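Local coordinates for protein sucrose 6(F)-phosphate phosphorylase (Thermoanaerobacterium thermosaccharolyticum DSM 571, PDB 6S9V) that is a phosphorylase of the alpha-amylase family, built round an eight-stranded parallel TIM barrel with a separate antiparallel sheet, at residues L188-L193 / Y232-W237; Y121-I126 / V184-V189; L95-N100 / V208-V213. All coordinates share one frame; numbering follows the deposited sequence.

Interaction 1: L188-L193 / Y232-W237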
loop_
_atom_site.group_PDB
_atom_site.type_symbol
_atom_site.label_atom_id
_atom_site.label_comp_id
_atom_site.label_asym_id
_atom_site.label_seq_id
_atom_site.Cartn_x
_atom_site.Cartn_y
_atom_site.Cartn_z
ATOM N N LEU A 188 -3.961 -11.323 24.844
ATOM C CA LEU A 188 -4.213 -9.900 25.035
ATOM C C LEU A 188 -4.117 -9.133 23.720
ATOM O O LEU A 188 -4.884 -8.190 23.488
ATOM C CB LEU A 188 -3.224 -9.332 26.045
ATOM C CG LEU A 188 -3.324 -9.873 27.470
ATOM C CD1 LEU A 188 -2.208 -9.268 28.315
ATOM C CD2 LEU A 188 -4.690 -9.590 28.086
ATOM N N VAL A 189 -3.168 -9.508 22.860
ATOM C CA VAL A 189 -3.028 -8.848 21.570
ATOM C C VAL A 189 -4.207 -9.178 20.666
ATOM O O VAL A 189 -4.711 -8.317 19.938
ATOM C CB VAL A 189 -1.692 -9.236 20.912
ATOM C CG1 VAL A 189 -1.678 -8.787 19.451
ATOM C CG2 VAL A 189 -0.530 -8.638 21.683
ATOM N N ARG A 190 -4.668 -10.427 20.684
ATOM C CA ARG A 190 -5.799 -10.772 19.832
ATOM C C ARG A 190 -7.049 -10.026 20.276
ATOM O O ARG A 190 -7.826 -9.563 19.433
ATOM C CB ARG A 190 -6.010 -12.283 19.825
ATOM C CG ARG A 190 -4.809 -12.979 19.207
ATOM C CD ARG A 190 -5.057 -14.396 18.777
ATOM N NE ARG A 190 -3.923 -14.847 17.968
ATOM C CZ ARG A 190 -3.946 -15.869 17.119
ATOM N NH1 ARG A 190 -5.057 -16.575 16.941
ATOM N NH2 ARG A 190 -2.849 -16.181 16.440
ATOM N N GLU A 191 -7.235 -9.865 21.591
ATOM C CA GLU A 191 -8.338 -9.053 22.097
ATOM C C GLU A 191 -8.196 -7.606 21.645
ATOM O O GLU A 191 -9.182 -6.960 21.268
ATOM C CB GLU A 191 -8.373 -9.114 23.628
ATOM C CG GLU A 191 -8.797 -10.449 24.214
ATOM C CD GLU A 191 -8.671 -10.485 25.731
ATOM O OE1 GLU A 191 -7.967 -9.624 26.299
ATOM O OE2 GLU A 191 -9.276 -11.376 26.360
ATOM N N PHE A 192 -6.972 -7.077 21.707
ATOM C CA PHE A 192 -6.693 -5.715 21.259
ATOM C C PHE A 192 -7.045 -5.529 19.790
ATOM O O PHE A 192 -7.735 -4.571 19.422
ATOM C CB PHE A 192 -5.217 -5.407 21.517
ATOM C CG PHE A 192 -4.745 -4.100 20.950
ATOM C CD1 PHE A 192 -5.088 -2.899 21.554
ATOM C CD2 PHE A 192 -3.935 -4.074 19.831
ATOM C CE1 PHE A 192 -4.642 -1.696 21.036
ATOM C CE2 PHE A 192 -3.481 -2.870 19.313
ATOM C CZ PHE A 192 -3.837 -1.685 19.921
ATOM N N LEU A 193 -6.598 -6.450 18.935
ATOM C CA LEU A 193 -6.889 -6.338 17.512
ATOM C C LEU A 193 -8.385 -6.463 17.249
ATOM O O LEU A 193 -8.932 -5.747 16.405
ATOM C CB LEU A 193 -6.111 -7.394 16.726
ATOM C CG LEU A 193 -4.583 -7.324 16.816
ATOM C CD1 LEU A 193 -3.953 -8.462 16.032
ATOM C CD2 LEU A 193 -4.055 -5.983 16.322
ATOM N N TYR A 232 0.116 -18.414 8.483
ATOM C CA TYR A 232 -1.223 -18.686 7.965
ATOM C C TYR A 232 -2.231 -18.923 9.083
ATOM O O TYR A 232 -3.428 -18.659 8.908
ATOM C CB TYR A 232 -1.170 -19.873 6.999
ATOM C CG TYR A 232 -0.862 -19.429 5.590
ATOM C CD1 TYR A 232 -1.842 -18.834 4.815
ATOM C CD2 TYR A 232 0.406 -19.574 5.043
ATOM C CE1 TYR A 232 -1.582 -18.404 3.540
ATOM C CE2 TYR A 232 0.677 -19.144 3.753
ATOM C CZ TYR A 232 -0.328 -18.561 3.008
ATOM O OH TYR A 232 -0.105 -18.125 1.720
ATOM N N GLU A 233 -1.774 -19.400 10.241
ATOM C CA GLU A 233 -2.666 -19.536 11.386
ATOM C C GLU A 233 -3.156 -18.172 11.863
ATOM O O GLU A 233 -4.329 -18.016 12.231
ATOM C CB GLU A 233 -1.939 -20.276 12.507
ATOM C CG GLU A 233 -1.412 -21.644 12.098
ATOM C CD GLU A 233 -0.625 -22.317 13.202
ATOM O OE1 GLU A 233 -1.116 -22.346 14.348
ATOM O OE2 GLU A 233 0.491 -22.810 12.923
ATOM N N PHE A 234 -2.271 -17.172 11.865
ATOM C CA PHE A 234 -2.682 -15.814 12.200
ATOM C C PHE A 234 -3.585 -15.228 11.121
ATOM O O PHE A 234 -4.612 -14.611 11.424
ATOM C CB PHE A 234 -1.458 -14.921 12.392
ATOM C CG PHE A 234 -1.800 -13.475 12.618
ATOM C CD1 PHE A 234 -2.248 -13.045 13.859
ATOM C CD2 PHE A 234 -1.700 -12.555 11.590
ATOM C CE1 PHE A 234 -2.582 -11.725 14.071
ATOM C CE2 PHE A 234 -2.025 -11.229 11.801
ATOM C CZ PHE A 234 -2.465 -10.813 13.048
ATOM N N LEU A 235 -3.199 -15.379 9.851
ATOM C CA LEU A 235 -4.014 -14.835 8.769
ATOM C C LEU A 235 -5.413 -15.435 8.782
ATOM O O LEU A 235 -6.409 -14.714 8.647
ATOM C CB LEU A 235 -3.336 -15.086 7.425
ATOM C CG LEU A 235 -2.056 -14.301 7.158
ATOM C CD1 LEU A 235 -1.396 -14.784 5.876
ATOM C CD2 LEU A 235 -2.347 -12.801 7.085
ATOM N N ASP A 236 -5.512 -16.755 8.956
ATOM C CA ASP A 236 -6.824 -17.387 8.982
ATOM C C ASP A 236 -7.648 -16.867 10.149
ATOM O O ASP A 236 -8.835 -16.559 9.991
ATOM C CB ASP A 236 -6.686 -18.911 9.078
ATOM C CG ASP A 236 -6.094 -19.529 7.821
ATOM O OD1 ASP A 236 -6.075 -18.859 6.767
ATOM O OD2 ASP A 236 -5.652 -20.697 7.889
ATOM N N TRP A 237 -7.030 -16.760 11.332
ATOM C CA TRP A 237 -7.724 -16.210 12.487
ATOM C C TRP A 237 -8.212 -14.799 12.204
ATOM O O TRP A 237 -9.378 -14.467 12.444
ATOM C CB TRP A 237 -6.808 -16.218 13.716
ATOM C CG TRP A 237 -7.415 -15.455 14.858
ATOM C CD1 TRP A 237 -8.307 -15.926 15.773
ATOM C CD2 TRP A 237 -7.179 -14.085 15.199
ATOM N NE1 TRP A 237 -8.647 -14.935 16.657
ATOM C CE2 TRP A 237 -7.967 -13.795 16.327
ATOM C CE3 TRP A 237 -6.379 -13.075 14.657
ATOM C CZ2 TRP A 237 -7.982 -12.537 16.922
ATOM C CZ3 TRP A 237 -6.392 -11.831 15.248
ATOM C CH2 TRP A 237 -7.187 -11.570 16.369
#

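Interaction 2: Y121-I126 / V184-V189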
loop_
_atom_site.group_PDB
_atom_site.type_symbol
_atom_site.label_atom_id
_atom_site.label_comp_id
_atom_site.label_asym_id
_atom_site.label_seq_id
_atom_site.Cartn_x
_atom_site.Cartn_y
_atom_site.Cartn_z
ATOM N N TYR A 121 -0.071 -5.811 30.950
ATOM C CA TYR A 121 0.136 -5.793 29.509
ATOM C C TYR A 121 1.490 -6.351 29.085
ATOM O O TYR A 121 1.800 -6.331 27.889
ATOM C CB TYR A 121 0.008 -4.359 28.975
ATOM C CG TYR A 121 -1.266 -3.655 29.370
ATOM C CD1 TYR A 121 -2.490 -4.072 28.876
ATOM C CD2 TYR A 121 -1.244 -2.571 30.239
ATOM C CE1 TYR A 121 -3.661 -3.434 29.233
ATOM C CE2 TYR A 121 -2.412 -1.922 30.600
ATOM C CZ TYR A 121 -3.617 -2.359 30.092
ATOM O OH TYR A 121 -4.789 -1.728 30.441
ATOM N N ALA A 122 2.290 -6.866 30.022
ATOM C CA ALA A 122 3.642 -7.307 29.690
ATOM C C ALA A 122 3.635 -8.320 28.552
ATOM O O ALA A 122 4.496 -8.274 27.662
ATOM C CB ALA A 122 4.314 -7.900 30.930
ATOM N N ASP A 123 2.654 -9.224 28.544
ATOM C CA ASP A 123 2.601 -10.305 27.563
ATOM C C ASP A 123 2.237 -9.829 26.162
ATOM O O ASP A 123 2.323 -10.625 25.219
ATOM C CB ASP A 123 1.587 -11.358 28.028
ATOM C CG ASP A 123 1.645 -12.644 27.210
ATOM O OD1 ASP A 123 2.750 -13.192 27.024
ATOM O OD2 ASP A 123 0.575 -13.106 26.757
ATOM N N MET A 124 1.833 -8.567 25.995
ATOM C CA MET A 124 1.536 -8.060 24.662
ATOM C C MET A 124 2.792 -7.848 23.829
ATOM O O MET A 124 2.692 -7.729 22.602
ATOM C CB MET A 124 0.767 -6.739 24.746
ATOM C CG MET A 124 -0.624 -6.855 25.314
ATOM S SD MET A 124 -1.452 -5.262 25.454
ATOM C CE MET A 124 -1.709 -4.879 23.731
ATOM N N PHE A 125 3.964 -7.810 24.458
ATOM C CA PHE A 125 5.205 -7.439 23.793
ATOM C C PHE A 125 6.174 -8.611 23.768
ATOM O O PHE A 125 6.085 -9.547 24.568
ATOM C CB PHE A 125 5.823 -6.220 24.492
ATOM C CG PHE A 125 4.827 -5.120 24.730
ATOM C CD1 PHE A 125 4.313 -4.402 23.666
ATOM C CD2 PHE A 125 4.363 -4.845 26.005
ATOM C CE1 PHE A 125 3.371 -3.404 23.870
ATOM C CE2 PHE A 125 3.420 -3.860 26.213
ATOM C CZ PHE A 125 2.920 -3.145 25.148
ATOM N N ILE A 126 7.093 -8.558 22.808
ATOM C CA ILE A 126 8.042 -9.659 22.592
ATOM C C ILE A 126 9.286 -9.315 23.401
ATOM O O ILE A 126 10.300 -8.837 22.893
ATOM C CB ILE A 126 8.343 -9.883 21.104
ATOM C CG1 ILE A 126 7.050 -10.116 20.318
ATOM C CG2 ILE A 126 9.285 -11.070 20.928
ATOM C CD1 ILE A 126 7.248 -10.227 18.810
ATOM N N VAL A 184 1.593 -11.555 18.591
ATOM C CA VAL A 184 0.289 -11.985 18.098
ATOM C C VAL A 184 -0.129 -13.345 18.642
ATOM O O VAL A 184 -1.275 -13.758 18.430
ATOM C CB VAL A 184 0.248 -12.001 16.554
ATOM C CG1 VAL A 184 0.543 -10.617 16.006
ATOM C CG2 VAL A 184 1.207 -13.034 15.978
ATOM N N ASN A 185 0.767 -14.060 19.323
ATOM C CA ASN A 185 0.387 -15.262 20.059
ATOM C C ASN A 185 -0.282 -14.952 21.393
ATOM O O ASN A 185 -0.856 -15.858 22.006
ATOM C CB ASN A 185 1.608 -16.145 20.308
ATOM C CG ASN A 185 2.206 -16.676 19.028
ATOM O OD1 ASN A 185 1.493 -16.944 18.062
ATOM N ND2 ASN A 185 3.525 -16.821 19.010
ATOM N N SER A 186 -0.215 -13.709 21.855
ATOM C CA SER A 186 -0.783 -13.339 23.141
ATOM C C SER A 186 -2.287 -13.140 23.016
ATOM O O SER A 186 -2.757 -12.418 22.130
ATOM C CB SER A 186 -0.134 -12.055 23.660
ATOM O OG SER A 186 -0.879 -11.511 24.736
ATOM N N HIS A 187 -3.038 -13.768 23.921
ATOM C CA HIS A 187 -4.476 -13.546 23.987
ATOM C C HIS A 187 -4.798 -12.065 24.121
ATOM O O HIS A 187 -5.789 -11.579 23.562
ATOM C CB HIS A 187 -5.055 -14.330 25.168
ATOM C CG HIS A 187 -6.504 -14.065 25.422
ATOM N ND1 HIS A 187 -7.494 -14.419 24.530
ATOM C CD2 HIS A 187 -7.133 -13.498 26.478
ATOM C CE1 HIS A 187 -8.671 -14.074 25.023
ATOM N NE2 HIS A 187 -8.479 -13.513 26.205
ATOM N N LEU A 188 -3.961 -11.323 24.844
ATOM C CA LEU A 188 -4.213 -9.900 25.035
ATOM C C LEU A 188 -4.117 -9.133 23.720
ATOM O O LEU A 188 -4.884 -8.190 23.488
ATOM C CB LEU A 188 -3.224 -9.332 26.045
ATOM C CG LEU A 188 -3.324 -9.873 27.470
ATOM C CD1 LEU A 188 -2.208 -9.268 28.315
ATOM C CD2 LEU A 188 -4.690 -9.590 28.086
ATOM N N VAL A 189 -3.168 -9.508 22.860
ATOM C CA VAL A 189 -3.028 -8.848 21.570
ATOM C C VAL A 189 -4.207 -9.178 20.666
ATOM O O VAL A 189 -4.711 -8.317 19.938
ATOM C CB VAL A 189 -1.692 -9.236 20.912
ATOM C CG1 VAL A 189 -1.678 -8.787 19.451
ATOM C CG2 VAL A 189 -0.530 -8.638 21.683
#

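Interaction 3: L95-N100 / V208-V213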
loop_
_atom_site.group_PDB
_atom_site.type_symbol
_atom_site.label_atom_id
_atom_site.label_comp_id
_atom_site.label_asym_id
_atom_site.label_seq_id
_atom_site.Cartn_x
_atom_site.Cartn_y
_atom_site.Cartn_z
ATOM N N LEU A 95 -8.803 1.485 5.966
ATOM C CA LEU A 95 -7.884 1.941 7.000
ATOM C C LEU A 95 -6.842 0.874 7.306
ATOM O O LEU A 95 -7.039 -0.309 7.028
ATOM C CB LEU A 95 -8.622 2.289 8.296
ATOM C CG LEU A 95 -9.574 3.478 8.301
ATOM C CD1 LEU A 95 -10.139 3.661 9.715
ATOM C CD2 LEU A 95 -8.872 4.750 7.830
ATOM N N ASP A 96 -5.741 1.315 7.914
ATOM C CA ASP A 96 -4.647 0.436 8.300
ATOM C C ASP A 96 -4.829 -0.113 9.706
ATOM O O ASP A 96 -5.183 0.622 10.635
ATOM C CB ASP A 96 -3.307 1.183 8.281
ATOM C CG ASP A 96 -2.873 1.577 6.902
ATOM O OD1 ASP A 96 -3.325 2.624 6.393
ATOM O OD2 ASP A 96 -2.053 0.834 6.340
ATOM N N LEU A 97 -4.509 -1.394 9.867
ATOM C CA LEU A 97 -4.313 -2.018 11.169
ATOM C C LEU A 97 -2.844 -2.410 11.266
ATOM O O LEU A 97 -2.346 -3.179 10.437
ATOM C CB LEU A 97 -5.219 -3.238 11.340
ATOM C CG LEU A 97 -5.051 -4.026 12.637
ATOM C CD1 LEU A 97 -5.302 -3.106 13.837
ATOM C CD2 LEU A 97 -5.986 -5.222 12.658
ATOM N N MET A 98 -2.141 -1.848 12.245
ATOM C CA MET A 98 -0.719 -2.150 12.425
ATOM C C MET A 98 -0.617 -3.426 13.255
ATOM O O MET A 98 -0.362 -3.421 14.464
ATOM C CB MET A 98 0.003 -0.973 13.064
ATOM C CG MET A 98 0.528 0.059 12.036
ATOM S SD MET A 98 -0.682 0.743 10.855
ATOM C CE MET A 98 -1.667 1.798 11.928
ATOM N N VAL A 99 -0.816 -4.560 12.577
ATOM C CA VAL A 99 -0.825 -5.829 13.285
ATOM C C VAL A 99 0.538 -6.152 13.884
ATOM O O VAL A 99 0.623 -6.992 14.786
ATOM C CB VAL A 99 -1.272 -7.002 12.382
ATOM C CG1 VAL A 99 -2.745 -6.891 12.036
ATOM C CG2 VAL A 99 -0.419 -7.074 11.123
ATOM N N ASN A 100 1.613 -5.518 13.405
ATOM C CA ASN A 100 2.950 -5.893 13.848
ATOM C C ASN A 100 3.443 -5.096 15.047
ATOM O O ASN A 100 4.275 -5.606 15.804
ATOM C CB ASN A 100 3.964 -5.740 12.700
ATOM C CG ASN A 100 5.356 -6.239 13.074
ATOM O OD1 ASN A 100 5.567 -7.436 13.275
ATOM N ND2 ASN A 100 6.318 -5.321 13.150
ATOM N N VAL A 208 -9.677 -3.350 5.556
ATOM C CA VAL A 208 -8.588 -3.082 6.487
ATOM C C VAL A 208 -7.299 -3.616 5.886
ATOM O O VAL A 208 -7.199 -4.808 5.561
ATOM C CB VAL A 208 -8.836 -3.689 7.875
ATOM C CG1 VAL A 208 -7.570 -3.633 8.723
ATOM C CG2 VAL A 208 -9.952 -2.928 8.577
ATOM N N ARG A 209 -6.308 -2.742 5.763
ATOM C CA ARG A 209 -4.986 -3.102 5.289
ATOM C C ARG A 209 -4.156 -3.587 6.469
ATOM O O ARG A 209 -4.032 -2.885 7.478
ATOM C CB ARG A 209 -4.330 -1.882 4.637
ATOM C CG ARG A 209 -2.872 -2.033 4.193
ATOM C CD ARG A 209 -2.393 -0.683 3.639
ATOM N NE ARG A 209 -1.050 -0.700 3.057
ATOM C CZ ARG A 209 0.081 -0.634 3.757
ATOM N NH1 ARG A 209 0.046 -0.577 5.087
ATOM N NH2 ARG A 209 1.248 -0.635 3.124
ATOM N N LEU A 210 -3.590 -4.783 6.345
ATOM C CA LEU A 210 -2.725 -5.342 7.382
ATOM C C LEU A 210 -1.292 -4.908 7.099
ATOM O O LEU A 210 -0.583 -5.524 6.298
ATOM C CB LEU A 210 -2.848 -6.858 7.423
ATOM C CG LEU A 210 -4.231 -7.420 7.762
ATOM C CD1 LEU A 210 -4.127 -8.894 8.060
ATOM C CD2 LEU A 210 -4.874 -6.698 8.938
ATOM N N ASP A 211 -0.855 -3.863 7.793
ATOM C CA ASP A 211 0.477 -3.317 7.589
ATOM C C ASP A 211 1.542 -4.287 8.095
ATOM O O ASP A 211 1.430 -4.828 9.198
ATOM C CB ASP A 211 0.596 -1.982 8.323
ATOM C CG ASP A 211 1.999 -1.416 8.274
ATOM O OD1 ASP A 211 2.452 -1.052 7.171
ATOM O OD2 ASP A 211 2.648 -1.324 9.338
ATOM N N ALA A 212 2.575 -4.505 7.280
ATOM C CA ALA A 212 3.752 -5.263 7.692
ATOM C C ALA A 212 3.369 -6.641 8.228
ATOM O O ALA A 212 4.035 -7.188 9.103
ATOM C CB ALA A 212 4.565 -4.487 8.736
ATOM N N VAL A 213 2.302 -7.229 7.681
ATOM C CA VAL A 213 1.813 -8.492 8.225
ATOM C C VAL A 213 2.868 -9.585 8.095
ATOM O O VAL A 213 2.931 -10.502 8.927
ATOM C CB VAL A 213 0.489 -8.890 7.538
ATOM C CG1 VAL A 213 0.710 -9.232 6.072
ATOM C CG2 VAL A 213 -0.166 -10.057 8.287
HETATM O O HOH W 1 2.020 -3.280 11.404
#

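Interaction 1: L188-L193 / Y232-W237
Arg190 and Trp237 bridge two helices that run the same way, their short segments 37° from parallel with axes 13.0 Å apart, so the contact rests on long side chains. Arg190, extended from CG to NE, lies over one face of the indole. Its aliphatic part covers the six-membered ring: Arg190 CD is 4.0 Å from that centroid, and Arg190 CB 3.5 Å from Trp237 CZ2. The guanidinium reaches the five-membered ring in a cation-pi contact, Arg190 CZ being 4.3 Å from the centroid. The two planes are 35° apart, and Arg190 NH1 is the nearest atom, 3.3 Å from Trp237 CG. On the inner side, Leu193 CD1 touches the edge of Phe234 at CE1, 4.0 Å away, and the edge of Trp237 at CZ3. The helices belong to the outer layer of the barrel, flanking strand 207-210 in sequence. Arg190 NE donates to the Val184 carbonyl, which ties the arginine to the loop before its own helix. With no hydrogen bond across the segments, the contact is dispersion and cation-pi: the indole face takes the alkyl chain and probably steadies the charge at its end.

Interaction 2: Y121-I126 / V184-V189
A capped helix start meets a single 3-10 turn here: Ser186, just ahead of helix 187-202, faces Asp123 in the loop that follows helix 107-115, and apolar packing lies beside this polar pair. Ser186 OG donates to Asp123 OD2 across 3.0 Å, arriving from above the carboxylate plane, 53° out of it. The same hydroxyl oxygen accepts from Leu188 N at 3.1 Å, a weak capping bond that marks Ser186 as the N-cap. OG stands anti to the backbone N (chi1 166°), the rotation that places it between carboxylate and helix. The carboxylate is gripped at its other oxygen too, since Asp123 OD1 forms a salt bridge with Lys130. A negative carboxylate beside this N-terminus is probably stabilised by the positive end of the helix dipole. The setting is the long excursion between barrel strands 92-97 and 207-210, consistent with domain B of the alpha-amylase fold; after it the chain rejoins the barrel with helix 187-202, which leads into strand 207-210. Next to the cap, Met124 crosses Leu188 at about a right angle, its CG 3.7 Å from Leu188 CB. Val189 enters through one branch: CG2 lies 3.8 Å from Met124 CB and 3.5 Å from the carbonyl oxygen Met124 O. On the other flank of Met124, CB sits over the centre of the neighbouring Phe125 ring. Tyr108 of helix 107-115 also touches the methionine, and a backbone hydrogen bond joins Met124 to Asp183, just upstream of the cap.

Interaction 3: L95-N100 / V208-V213
Asp96 and Arg209 lie side by side and point the same way from two adjacent parallel strands, their carboxylate and guanidinium planes 61° apart. Arg209 has CG anti to the backbone N and runs extended to NE; its NH1 lies 2.8 Å from Asp96 OD2 in a salt bridge with a bent N-H...O angle of 135°. Asp211 holds the same nitrogen: its OD1 lies 3.2 Å from Arg209 NH1, near the guanidinium plane. One nitrogen, Arg209 NH1, thus serves two carboxylates in a salt-bridge network. Met98 crosses Asp211 on this side, SD 3.9 Å from Asp211 CB. The opposite face of the strand pair is apolar. Leu97 CB meets Val208 CG1 at 3.5 Å, and Leu97 and Leu210 point together; just past the strand, Val99 CG1 lies 3.8 Å from Leu210 CD2. Between the faces, Leu97 N donates to Arg209 O at 2.9 Å, flanked by the bonds Arg209 N to Leu95 O and Asp211 N to Leu97 O. Beyond the strands a water accepts from Asn100 N (3.0 Å) and donates to Asp211 O and OD2, joining the two loops. The polar face lines the barrel interior, where His53 NE2 is hydrogen-bonded to Asp96 OD1, a sulfate forms a salt bridge with Arg209 NE and BTB a hydrogen bond with Asp211 OD1, both molecules probably from the crystallisation liquor. Outside, Leu97 packs on Val196 and Phe197 of helix 187-202, Val99 and Val213 lean on Phe234 of helix 230-244, and strand 248-251 continues the sheet beyond Val208 and Leu210.

Overall arrangement
The three contacts pass from the barrel wall outward. Interaction 3 is wholly buried and joins neighbouring strands by backbone bonds and a salt-bridge network; interactions 1 and 2 are partly buried and rely on side chains. Interactions 1 and 2 share Leu188 and Val189 of helix 187-202, one end of it reaching the 121-126 loop, the following turn reaching helix 230-244. Interaction 1 uses a charge over an aromatic face, interaction 2 a capping serine with a carboxylate. Between interactions 1 and 3 the packing is apolar: Leu193 meets Leu97, and Leu235 meets Val213. Between interactions 2 and 3, Val184 CG1 packs on Val99 O, in the loop just past strand 92-97.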